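Local coordinates for mitochondrial dynamics protein MID49 (Mus musculus, PDB 4WOY) that recruits the fission mediator Drp1 (DNM1L) to the mitochondrial outer membrane and regulates its GTPase activity, and is required for mitochondrial fission, at residues P44-F48 and P114-F118; G80-P86 and W98-Q104; V256-L260 and Q278-L283. The protein carries 1 engineered substitution. All blocks are in the same frame, centred on the assembly; numbering follows the deposited sequence.

The three contacts sample both halves of the cytoplasmic part of MiD49. Interactions 1 and 2 lie in the nucleotidyltransferase-like region, and along the chain the hairpin 80-86/98-104 is nested inside the loop that 44-48 and 114-118 close. Their centres are 16 Å apart and they touch directly: Asp116 OD1 forms a salt bridge with Arg102 NE at 3.0 Å, and Trp115 CB packs on Trp82 CZ2 at 3.8 Å. Interaction 3, a helix pair of the Mab-21 HhH/H2TH-like region, is separate. Its centre is 43 Å from that of interaction 1, across the centre of the chain, and 36 Å from that of interaction 2, with nearest atoms about 28 and 16 Å away.

Interaction 1: P44-F48 and P114-F118; sequences PELPF and PWDRF
A loop-to-loop hydrophobic junction in the nucleotidyltransferase-like region joins 44-48, between helix 18-42 and strand 52-54, to 114-118, which includes a 3-10 turn at Asp116-Arg117. Pro47 (phi/psi -81/78) centres an inverse gamma turn closed by Phe48 N to Leu46 O, 2.9 Å. The nearest CA atoms are those of Leu46 and Pro114, 6.1 Å apart, and no direct hydrogen bond crosses. Trp115 (chi1 m) presents its six-membered ring edge-on to the face of Phe48, a T-shaped pair with centroids 5.0 Å apart and planes at 81°; Trp115 NE1 is hydrogen-bonded to Glu76 O. Pro47 CD lies 3.5 Å from Trp115 CZ2 and 3.8 Å from Pro114 CG. Leu46 (mt) brings CD2 to 3.9 Å from Phe118 CE2, while Phe118 also packs on helix 126-139. At the exposed margin, a water bridges Glu45 OE2 (2.7 Å) and Arg117 NH1 (2.8 Å), atoms 4.4 Å apart, beyond salt-bridge range. The contact is apolar loop-to-loop packing within the nucleotidyltransferase-like alpha/beta fold.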
# COMPACT_ATOMS: atom_id res chain seq x y z
N PRO A 44 17.74 20.85 -1.58
CA PRO A 44 19.02 20.14 -1.55
C PRO A 44 19.52 19.86 -0.13
O PRO A 44 20.29 18.92 0.05
CB PRO A 44 19.95 21.10 -2.30
CG PRO A 44 19.37 22.43 -2.05
CD PRO A 44 17.90 22.23 -2.09
N GLU A 45 19.11 20.66 0.86
CA GLU A 45 19.48 20.42 2.25
C GLU A 45 18.74 19.20 2.86
O GLU A 45 19.11 18.71 3.93
CB GLU A 45 19.24 21.66 3.10
CG GLU A 45 17.78 21.91 3.48
CD GLU A 45 16.98 22.62 2.41
OE1 GLU A 45 17.41 22.67 1.24
OE2 GLU A 45 15.89 23.13 2.77
N LEU A 46 17.67 18.73 2.22
CA LEU A 46 16.95 17.57 2.74
C LEU A 46 17.38 16.32 1.99
O LEU A 46 17.07 16.16 0.81
CB LEU A 46 15.44 17.75 2.62
CG LEU A 46 14.86 19.01 3.24
CD1 LEU A 46 13.35 19.04 3.00
CD2 LEU A 46 15.19 19.07 4.74
N PRO A 47 18.09 15.41 2.69
CA PRO A 47 18.68 14.24 2.05
C PRO A 47 17.65 13.11 1.86
O PRO A 47 17.62 12.16 2.64
CB PRO A 47 19.79 13.83 3.02
CG PRO A 47 19.27 14.25 4.34
CD PRO A 47 18.47 15.51 4.11
N PHE A 48 16.82 13.26 0.84
CA PHE A 48 15.97 12.19 0.36
C PHE A 48 16.78 11.32 -0.61
O PHE A 48 17.65 11.81 -1.33
CB PHE A 48 14.71 12.74 -0.32
CG PHE A 48 13.71 13.39 0.62
CD1 PHE A 48 12.83 12.62 1.37
CD2 PHE A 48 13.63 14.77 0.73
CE1 PHE A 48 11.92 13.20 2.22
CE2 PHE A 48 12.71 15.37 1.56
CZ PHE A 48 11.85 14.59 2.33
N PRO A 114 19.36 18.11 9.44
CA PRO A 114 18.40 18.82 8.57
C PRO A 114 16.97 18.38 8.84
O PRO A 114 16.03 19.14 8.59
CB PRO A 114 18.85 18.43 7.15
CG PRO A 114 19.64 17.12 7.34
CD PRO A 114 20.33 17.31 8.65
N TRP A 115 16.80 17.18 9.38
CA TRP A 115 15.46 16.74 9.70
C TRP A 115 14.91 17.38 10.99
O TRP A 115 13.71 17.22 11.29
CB TRP A 115 15.44 15.21 9.82
CG TRP A 115 15.92 14.49 8.59
CD1 TRP A 115 17.04 13.70 8.48
CD2 TRP A 115 15.30 14.49 7.29
NE1 TRP A 115 17.15 13.21 7.19
CE2 TRP A 115 16.09 13.68 6.44
CE3 TRP A 115 14.16 15.10 6.75
CZ2 TRP A 115 15.78 13.47 5.09
CZ3 TRP A 115 13.84 14.88 5.41
CH2 TRP A 115 14.65 14.07 4.60
N ASP A 116 15.76 18.07 11.75
CA ASP A 116 15.32 18.64 13.04
C ASP A 116 14.18 19.67 12.89
O ASP A 116 13.36 19.81 13.81
CB ASP A 116 16.47 19.30 13.80
CG ASP A 116 17.45 18.30 14.37
OD1 ASP A 116 17.13 17.10 14.45
OD2 ASP A 116 18.56 18.74 14.76
N ARG A 117 14.09 20.35 11.75
CA ARG A 117 13.01 21.32 11.55
C ARG A 117 11.62 20.66 11.52
O ARG A 117 10.60 21.35 11.65
CB ARG A 117 13.22 22.12 10.29
CG ARG A 117 13.08 21.31 9.06
CD ARG A 117 13.12 22.21 7.84
NE ARG A 117 11.82 22.79 7.58
CZ ARG A 117 11.46 23.29 6.40
NH1 ARG A 117 12.32 23.29 5.38
NH2 ARG A 117 10.24 23.79 6.25
N PHE A 118 11.58 19.34 11.35
CA PHE A 118 10.32 18.61 11.38
C PHE A 118 10.06 17.99 12.74
O PHE A 118 9.17 17.14 12.89
CB PHE A 118 10.32 17.54 10.29
CG PHE A 118 10.67 18.09 8.95
CD1 PHE A 118 9.76 18.91 8.28
CD2 PHE A 118 11.93 17.85 8.39
CE1 PHE A 118 10.09 19.46 7.04
CE2 PHE A 118 12.26 18.40 7.15
CZ PHE A 118 11.34 19.22 6.48
O HOH W 1 15.11 22.91 5.33

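Interaction 2: G80-P86 and W98-Q104; sequences GLWSLVP and WAVRRTQ
Backbone hydrogen bonds pair strands 82-86 and 98-102 as the two arms of an antiparallel hairpin, their axes 4.5 Å apart at closest and their N-to-C directions at 152°. Ser83-Arg101 and Val85-Ala99 are hydrogen-bonded pairs: Ser83 N to Arg101 O 2.9 Å, Arg101 N to Ser83 O 2.8 Å, Val85 N to Ala99 O 2.9 Å and Ala99 N to Val85 O 2.6 Å. Trp82-Arg102, Leu84-Val100 and Pro86-Trp98 are the non-hydrogen-bonded pairs. Beyond the strand ends, Thr103 N donates to Leu81 O at 2.8 Å. The hairpin belongs to the mixed sheet of the nucleotidyltransferase-like fold, which it joins through strand 97-102 pairing with 205-208; Val100 and Arg102 also make backbone hydrogen bonds to Leu124 and Gly122.

Two CH-pi contacts lie on the face carrying Trp82, Leu84 and Trp98. Arg102 (chi1 t, chi2 p) lays CD 3.7 Å from the centroid of the Trp82 six-membered ring, and Pro86 CG sits 3.6 Å from that of Trp98 (chi1 m, chi2 70°). The Arg102 guanidinium is bound by Asp116 and His108 O. Apolar packing there includes Leu84 CB to Trp98 CZ3, 3.5 Å, and Trp82 CE3 to Val100 CG1, 4.0 Å. On the other face, Val85 CB meets Ala99 CB at 4.1 Å, and Val85 CG2 covers the Arg101 guanidinium, 3.5 Å from CZ.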
# COMPACT_ATOMS: atom_id res chain seq x y z
N GLY A 80 22.01 6.14 14.11
CA GLY A 80 22.13 6.26 15.55
C GLY A 80 21.67 7.57 16.16
O GLY A 80 21.73 7.76 17.37
N LEU A 81 21.22 8.49 15.31
CA LEU A 81 20.69 9.77 15.78
C LEU A 81 19.19 9.65 15.99
O LEU A 81 18.55 10.54 16.54
CB LEU A 81 20.98 10.87 14.77
CG LEU A 81 21.41 12.26 15.23
CD1 LEU A 81 22.68 12.21 16.08
CD2 LEU A 81 21.62 13.15 14.00
N TRP A 82 18.65 8.53 15.54
CA TRP A 82 17.21 8.32 15.51
C TRP A 82 16.90 6.90 15.93
O TRP A 82 17.64 5.97 15.60
CB TRP A 82 16.63 8.59 14.12
CG TRP A 82 16.99 9.93 13.58
CD1 TRP A 82 18.08 10.26 12.80
CD2 TRP A 82 16.25 11.16 13.77
NE1 TRP A 82 18.05 11.61 12.50
CE2 TRP A 82 16.94 12.18 13.09
CE3 TRP A 82 15.06 11.48 14.46
CZ2 TRP A 82 16.49 13.50 13.07
CZ3 TRP A 82 14.60 12.81 14.43
CH2 TRP A 82 15.33 13.80 13.74
N SER A 83 15.80 6.75 16.66
CA SER A 83 15.43 5.48 17.25
C SER A 83 13.95 5.22 17.00
O SER A 83 13.18 6.14 16.87
CB SER A 83 15.74 5.48 18.74
OG SER A 83 15.07 4.44 19.41
N LEU A 84 13.56 3.97 16.91
CA LEU A 84 12.17 3.64 16.64
C LEU A 84 11.47 3.33 17.92
O LEU A 84 12.02 2.68 18.80
CB LEU A 84 12.06 2.43 15.72
CG LEU A 84 12.78 2.68 14.40
CD1 LEU A 84 12.57 1.49 13.50
CD2 LEU A 84 12.29 3.98 13.75
N VAL A 85 10.25 3.83 18.03
CA VAL A 85 9.41 3.48 19.15
C VAL A 85 8.08 2.97 18.59
O VAL A 85 7.37 3.69 17.90
CB VAL A 85 9.21 4.68 20.08
CG1 VAL A 85 8.41 4.27 21.29
CG2 VAL A 85 10.56 5.23 20.50
N PRO A 86 7.75 1.71 18.87
CA PRO A 86 6.49 1.14 18.36
C PRO A 86 5.27 1.85 18.94
O PRO A 86 5.23 2.07 20.16
CB PRO A 86 6.56 -0.30 18.83
CG PRO A 86 7.99 -0.52 19.05
CD PRO A 86 8.55 0.71 19.58
N TRP A 98 4.16 3.96 14.47
CA TRP A 98 5.50 3.95 15.06
C TRP A 98 5.99 5.39 15.25
O TRP A 98 5.65 6.28 14.44
CB TRP A 98 6.47 3.15 14.17
CG TRP A 98 6.43 1.66 14.37
CD1 TRP A 98 5.42 0.78 14.02
CD2 TRP A 98 7.46 0.86 14.97
NE1 TRP A 98 5.76 -0.50 14.38
CE2 TRP A 98 7.01 -0.48 14.95
CE3 TRP A 98 8.71 1.15 15.51
CZ2 TRP A 98 7.76 -1.52 15.45
CZ3 TRP A 98 9.47 0.10 16.01
CH2 TRP A 98 9.00 -1.22 15.97
N ALA A 99 6.76 5.64 16.31
CA ALA A 99 7.36 6.96 16.50
C ALA A 99 8.83 6.92 16.12
O ALA A 99 9.48 5.87 16.18
CB ALA A 99 7.20 7.47 17.92
N VAL A 100 9.33 8.06 15.67
CA VAL A 100 10.72 8.20 15.31
C VAL A 100 11.32 9.23 16.29
O VAL A 100 11.00 10.42 16.24
CB VAL A 100 10.88 8.64 13.80
CG1 VAL A 100 12.33 8.77 13.42
CG2 VAL A 100 10.19 7.66 12.87
N ARG A 101 12.16 8.74 17.20
CA ARG A 101 12.67 9.51 18.33
C ARG A 101 14.04 10.08 18.02
O ARG A 101 14.96 9.37 17.61
CB ARG A 101 12.76 8.62 19.58
CG ARG A 101 13.09 9.33 20.88
CD ARG A 101 13.46 8.33 22.00
NE ARG A 101 12.29 7.82 22.71
CZ ARG A 101 12.20 6.60 23.24
NH1 ARG A 101 13.22 5.74 23.13
NH2 ARG A 101 11.09 6.23 23.87
N ARG A 102 14.17 11.38 18.20
CA ARG A 102 15.44 12.04 18.06
C ARG A 102 16.27 11.64 19.28
O ARG A 102 15.75 11.52 20.39
CB ARG A 102 15.25 13.54 17.93
CG ARG A 102 16.55 14.31 17.86
CD ARG A 102 17.44 13.94 16.67
NE ARG A 102 18.27 15.10 16.34
CZ ARG A 102 19.39 15.43 16.97
NH1 ARG A 102 19.85 14.68 17.96
NH2 ARG A 102 20.06 16.52 16.62
N THR A 103 17.55 11.37 19.04
CA THR A 103 18.47 10.82 20.03
C THR A 103 19.69 11.73 20.22
O THR A 103 19.95 12.59 19.39
CB THR A 103 18.98 9.41 19.54
OG1 THR A 103 17.88 8.51 19.37
CG2 THR A 103 19.80 8.86 20.51
N GLN A 104 20.46 11.53 21.30
CA GLN A 104 21.76 12.19 21.46
C GLN A 104 21.64 13.70 21.36
O GLN A 104 22.45 14.35 20.75
CB GLN A 104 22.75 11.66 20.41
CG GLN A 104 22.88 10.14 20.43
CD GLN A 104 24.15 9.61 19.80
OE1 GLN A 104 24.91 10.36 19.19
NE2 GLN A 104 24.36 8.31 19.91

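Interaction 3: V256-L260 and Q278-L283; sequences VVLHL and QALEFL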
# COMPACT_ATOMS: atom_id res chain seq x y z
N VAL A 256 -5.61 -12.74 4.29
CA VAL A 256 -6.34 -13.96 3.97
C VAL A 256 -5.45 -14.91 3.22
O VAL A 256 -5.42 -16.09 3.54
CB VAL A 256 -7.57 -13.70 3.10
CG1 VAL A 256 -8.23 -15.03 2.79
CG2 VAL A 256 -8.56 -12.77 3.83
N VAL A 257 -4.74 -14.41 2.21
CA VAL A 257 -3.89 -15.28 1.39
C VAL A 257 -2.63 -15.72 2.14
O VAL A 257 -2.14 -16.83 1.94
CB VAL A 257 -3.52 -14.60 0.07
CG1 VAL A 257 -2.51 -15.47 -0.74
CG2 VAL A 257 -4.79 -14.35 -0.74
N LEU A 258 -2.10 -14.87 3.02
CA LEU A 258 -0.99 -15.31 3.86
C LEU A 258 -1.42 -16.45 4.78
O LEU A 258 -0.67 -17.38 5.00
CB LEU A 258 -0.41 -14.14 4.67
CG LEU A 258 0.49 -13.24 3.81
CD1 LEU A 258 0.88 -11.96 4.53
CD2 LEU A 258 1.75 -14.00 3.37
N HIS A 259 -2.63 -16.37 5.32
CA HIS A 259 -3.13 -17.41 6.21
C HIS A 259 -3.28 -18.75 5.50
O HIS A 259 -2.79 -19.77 5.98
CB HIS A 259 -4.47 -16.98 6.81
CG HIS A 259 -5.03 -17.96 7.79
ND1 HIS A 259 -5.94 -18.93 7.43
CD2 HIS A 259 -4.80 -18.12 9.11
CE1 HIS A 259 -6.25 -19.65 8.50
NE2 HIS A 259 -5.58 -19.17 9.53
N LEU A 260 -3.95 -18.75 4.35
CA LEU A 260 -4.12 -19.98 3.58
C LEU A 260 -2.79 -20.36 2.95
O LEU A 260 -2.38 -21.52 3.02
CB LEU A 260 -5.17 -19.82 2.48
CG LEU A 260 -6.55 -19.24 2.80
CD1 LEU A 260 -7.46 -19.34 1.60
CD2 LEU A 260 -7.16 -19.96 3.97
N GLN A 278 -12.18 -21.22 -0.12
CA GLN A 278 -11.58 -21.25 1.21
C GLN A 278 -11.29 -19.85 1.75
O GLN A 278 -11.43 -19.62 2.95
CB GLN A 278 -10.29 -22.06 1.19
CG GLN A 278 -9.94 -22.61 2.53
CD GLN A 278 -8.58 -23.24 2.54
OE1 GLN A 278 -8.02 -23.54 1.49
NE2 GLN A 278 -8.04 -23.46 3.74
N ALA A 279 -10.84 -18.94 0.89
CA ALA A 279 -10.64 -17.54 1.27
C ALA A 279 -11.94 -16.85 1.69
O ALA A 279 -11.97 -16.13 2.68
CB ALA A 279 -10.01 -16.76 0.14
N LEU A 280 -13.01 -17.06 0.93
CA LEU A 280 -14.28 -16.45 1.27
C LEU A 280 -14.72 -16.99 2.62
O LEU A 280 -15.31 -16.27 3.43
CB LEU A 280 -15.35 -16.72 0.22
CG LEU A 280 -15.17 -16.17 -1.20
CD1 LEU A 280 -16.51 -16.16 -1.89
CD2 LEU A 280 -14.52 -14.81 -1.24
N GLU A 281 -14.48 -18.28 2.83
CA GLU A 281 -14.83 -18.94 4.06
C GLU A 281 -14.12 -18.32 5.24
O GLU A 281 -14.72 -18.07 6.29
CB GLU A 281 -14.49 -20.42 3.99
CG GLU A 281 -15.61 -21.28 3.44
CD GLU A 281 -15.21 -22.73 3.24
OE1 GLU A 281 -14.14 -23.15 3.75
OE2 GLU A 281 -15.97 -23.45 2.57
N PHE A 282 -12.83 -18.08 5.05
CA PHE A 282 -12.01 -17.52 6.09
C PHE A 282 -12.47 -16.10 6.39
O PHE A 282 -12.58 -15.69 7.55
CB PHE A 282 -10.53 -17.56 5.69
CG PHE A 282 -9.62 -17.00 6.73
CD1 PHE A 282 -9.29 -17.75 7.84
CD2 PHE A 282 -9.12 -15.71 6.62
CE1 PHE A 282 -8.48 -17.24 8.82
CE2 PHE A 282 -8.30 -15.20 7.60
CZ PHE A 282 -7.99 -15.96 8.70
N LEU A 283 -12.79 -15.36 5.33
CA LEU A 283 -13.25 -13.98 5.48
C LEU A 283 -14.53 -13.94 6.31
O LEU A 283 -14.62 -13.19 7.29
CB LEU A 283 -13.47 -13.34 4.11
CG LEU A 283 -12.30 -12.56 3.53
CD1 LEU A 283 -12.47 -12.34 2.04
CD2 LEU A 283 -12.21 -11.22 4.21
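His259 overlaps the ring of Phe282 in an offset stack, with centroids 4.1 Å apart and planes inclined by 23°; the closest atoms are His259 CE1 and Phe282 CE1 at 3.3 Å. Both residues have chi1 near 180°; His259 lies at the exposed margin, and Phe282 reaches from there into the interface. Deeper in, Val256 points toward the other helix. Its CG1 lies 3.6 Å from Ala279 CB and 4.0 Å from Phe282 CD2, while its CG2 is 3.8 Å from Leu283 CG. The CA atoms of Val256 and Ala279 are the nearest across the segments, 6.2 Å apart. The segments belong to helices 250-261 and 272-288 of the Mab-21 HhH/H2TH-like region, and cross steeply: their N-to-C directions differ by 111° and their axes come no closer than 10.0 Å. With so steep a crossing, contact is concentrated around one patch. Leu260 (mt) completes it, CD1 reaching Ala279 CB at 3.9 Å and CD2 approaching Gln278 NE2 at 3.6 Å. No hydrogen bond links the two segments. Leu235 of helix 228-241 touches both Ala279 and Val257, so a third helix packs against the pair, while Leu292 lies against Phe282.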